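PDB 4LB8: uncharacterized protein from Bacteroides thetaiotaomicron, which is of unknown function but belongs to the DUF4848 family and is probably an exported lipoprotein, built from a helical part and a beta-sheet part. Local coordinates for residues D75-Q80 with D88-K93. Residues are numbered along the deposited sequence; the frame is centred on the assembly and turned at random.
Sequences DKICNQ and DVLYEK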
loop_
_atom_site.group_PDB
_atom_site.type_symbol
_atom_site.label_atom_id
_atom_site.label_comp_id
_atom_site.label_asym_id
_atom_site.label_seq_id
_atom_site.Cartn_x
_atom_site.Cartn_y
_atom_site.Cartn_z
ATOM N N ASP A 75 -1.778 15.199 22.019
ATOM C CA ASP A 75 -2.992 15.825 21.517
ATOM C C ASP A 75 -3.034 17.314 21.910
ATOM O O ASP A 75 -3.488 18.135 21.118
ATOM C CB ASP A 75 -4.219 15.086 22.054
ATOM C CG ASP A 75 -5.456 15.333 21.223
ATOM O OD1 ASP A 75 -5.584 14.703 20.146
ATOM O OD2 ASP A 75 -6.294 16.173 21.638
ATOM N N LYS A 76 -2.524 17.656 23.107
ATOM C CA LYS A 76 -2.483 19.027 23.602
ATOM C C LYS A 76 -1.390 19.828 22.893
ATOM O O LYS A 76 -1.558 21.032 22.704
ATOM C CB LYS A 76 -2.293 19.067 25.134
ATOM C CG LYS A 76 -3.552 18.664 25.921
ATOM C CD LYS A 76 -3.435 18.968 27.425
ATOM C CE LYS A 76 -3.914 17.829 28.314
ATOM N NZ LYS A 76 -3.544 18.035 29.743
ATOM N N ILE A 77 -0.281 19.167 22.496
ATOM C CA ILE A 77 0.846 19.804 21.801
ATOM C C ILE A 77 0.428 20.198 20.374
ATOM O O ILE A 77 0.866 21.233 19.882
ATOM C CB ILE A 77 2.115 18.902 21.821
ATOM C CG1 ILE A 77 2.846 19.043 23.167
ATOM C CG2 ILE A 77 3.076 19.233 20.651
ATOM C CD1 ILE A 77 4.089 18.130 23.356
ATOM N N CYS A 78 -0.418 19.381 19.726
ATOM C CA CYS A 78 -0.928 19.613 18.378
ATOM C C CYS A 78 -1.944 20.760 18.362
ATOM O O CYS A 78 -2.148 21.386 17.322
ATOM C CB CYS A 78 -1.543 18.333 17.826
ATOM S SG CYS A 78 -0.349 16.997 17.559
ATOM N N ASN A 79 -2.585 21.016 19.511
ATOM C CA ASN A 79 -3.598 22.052 19.680
ATOM C C ASN A 79 -2.994 23.413 20.071
ATOM O O ASN A 79 -3.542 24.437 19.663
ATOM C CB ASN A 79 -4.642 21.619 20.714
ATOM C CG ASN A 79 -5.518 20.449 20.282
ATOM O OD1 ASN A 79 -5.772 20.218 19.085
ATOM N ND2 ASN A 79 -6.036 19.704 21.265
ATOM N N GLN A 80 -1.888 23.435 20.844
ATOM C CA GLN A 80 -1.245 24.689 21.260
ATOM C C GLN A 80 -0.205 25.196 20.231
ATOM O O GLN A 80 0.101 26.389 20.239
ATOM C CB GLN A 80 -0.605 24.570 22.658
ATOM C CG GLN A 80 0.639 23.687 22.733
ATOM C CD GLN A 80 1.279 23.712 24.093
ATOM O OE1 GLN A 80 1.204 22.740 24.852
ATOM N NE2 GLN A 80 1.940 24.814 24.423
ATOM N N ASP A 88 7.884 21.531 16.587
ATOM C CA ASP A 88 9.207 20.894 16.599
ATOM C C ASP A 88 9.934 21.100 17.921
ATOM O O ASP A 88 10.540 20.156 18.428
ATOM C CB ASP A 88 10.072 21.385 15.430
ATOM C CG ASP A 88 9.649 20.842 14.073
ATOM O OD1 ASP A 88 8.852 19.861 14.034
ATOM O OD2 ASP A 88 10.126 21.379 13.046
ATOM N N VAL A 89 9.810 22.306 18.510
ATOM C CA VAL A 89 10.418 22.640 19.793
ATOM C C VAL A 89 9.722 21.848 20.907
ATOM O O VAL A 89 10.408 21.272 21.755
ATOM C CB VAL A 89 10.394 24.166 20.058
ATOM C CG1 VAL A 89 10.968 24.500 21.445
ATOM C CG2 VAL A 89 11.159 24.907 18.970
ATOM N N LEU A 90 8.366 21.842 20.895
ATOM C CA LEU A 90 7.522 21.147 21.873
ATOM C C LEU A 90 7.728 19.631 21.808
ATOM O O LEU A 90 7.952 18.986 22.843
ATOM C CB LEU A 90 6.032 21.461 21.609
ATOM C CG LEU A 90 5.425 22.719 22.222
ATOM C CD1 LEU A 90 4.168 23.122 21.476
ATOM C CD2 LEU A 90 5.061 22.503 23.672
ATOM N N TYR A 91 7.661 19.079 20.573
ATOM C CA TYR A 91 7.748 17.652 20.288
ATOM C C TYR A 91 9.137 17.053 20.591
ATOM O O TYR A 91 9.203 15.858 20.880
ATOM C CB TYR A 91 7.332 17.376 18.835
ATOM C CG TYR A 91 7.204 15.910 18.491
ATOM C CD1 TYR A 91 6.210 15.119 19.067
ATOM C CD2 TYR A 91 8.051 15.320 17.562
ATOM C CE1 TYR A 91 6.087 13.764 18.748
ATOM C CE2 TYR A 91 7.920 13.977 17.215
ATOM C CZ TYR A 91 6.958 13.196 17.832
ATOM O OH TYR A 91 6.878 11.871 17.500
ATOM N N GLU A 92 10.222 17.861 20.544
ATOM C CA GLU A 92 11.576 17.400 20.880
ATOM C C GLU A 92 11.661 17.129 22.374
ATOM O O GLU A 92 12.237 16.113 22.792
ATOM C CB GLU A 92 12.666 18.408 20.456
ATOM C CG GLU A 92 13.148 18.247 19.017
ATOM C CD GLU A 92 13.729 16.900 18.618
ATOM O OE1 GLU A 92 14.816 16.550 19.133
ATOM O OE2 GLU A 92 13.114 16.210 17.769
ATOM N N LYS A 93 11.035 18.024 23.173
ATOM C CA LYS A 93 10.973 17.947 24.634
ATOM C C LYS A 93 10.095 16.750 25.027
ATOM O O LYS A 93 10.500 15.966 25.881
ATOM C CB LYS A 93 10.475 19.280 25.231
ATOM C CG LYS A 93 11.497 20.406 25.035
ATOM C CD LYS A 93 10.993 21.796 25.413
ATOM C CE LYS A 93 12.113 22.813 25.560
ATOM N NZ LYS A 93 12.678 23.242 24.249
#
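In Ile77, chi1 of -81° sets CG1 beside the backbone N and sends CG2 out on the far side from that N, where it meets Leu90, whose CG lies anti to its own carbonyl carbon (chi1 -86°). Both side chains leave the backbone toward the partner helix, and with these torsions they lie alongside, each heading for the other's backbone. They join helices 63-80 and 84-98, a helical hairpin closed by a short turn. The helices come near enough at this level for the CA atoms of Ile77 and Leu90 to stand 6.8 Å apart.

The evidence for apolar packing is branch by branch. CG2 of Ile77 rests on CB of Leu90 at 3.8 Å, and CG1 faces CD2 of Leu90 at 4.1 Å. By contrast, CD1 of Ile77 ends 4.0 Å from the backbone O of Leu90, a loose approach to the polar backbone. No hydrogen bond crosses between the segments, and the buried surface is modest, 198 Å² in all. Ile77 is buried and also touches Phe87 and Tyr94 of the second helix, so an alanine here would probably open a gap beside CB of Leu90 and leave those two rings less well packed. Cys78, one residue on, packs on Phe204 of the second subunit, which places the hairpin close to the dimer contact.

Gln80 borders the pair on its exposed side. Its chi1 of 70°, with CG between the backbone N and the carbonyl carbon, swings the extended chain across the leucine fork. CG of Gln80 touches CD1 of Leu90 at 3.8 Å, and the amide lies face-on over both methyls: CD of Gln80 is 3.9 Å from CD1 of Leu90, and NE2 of Gln80 is 4.0 Å from CD2 of Leu90.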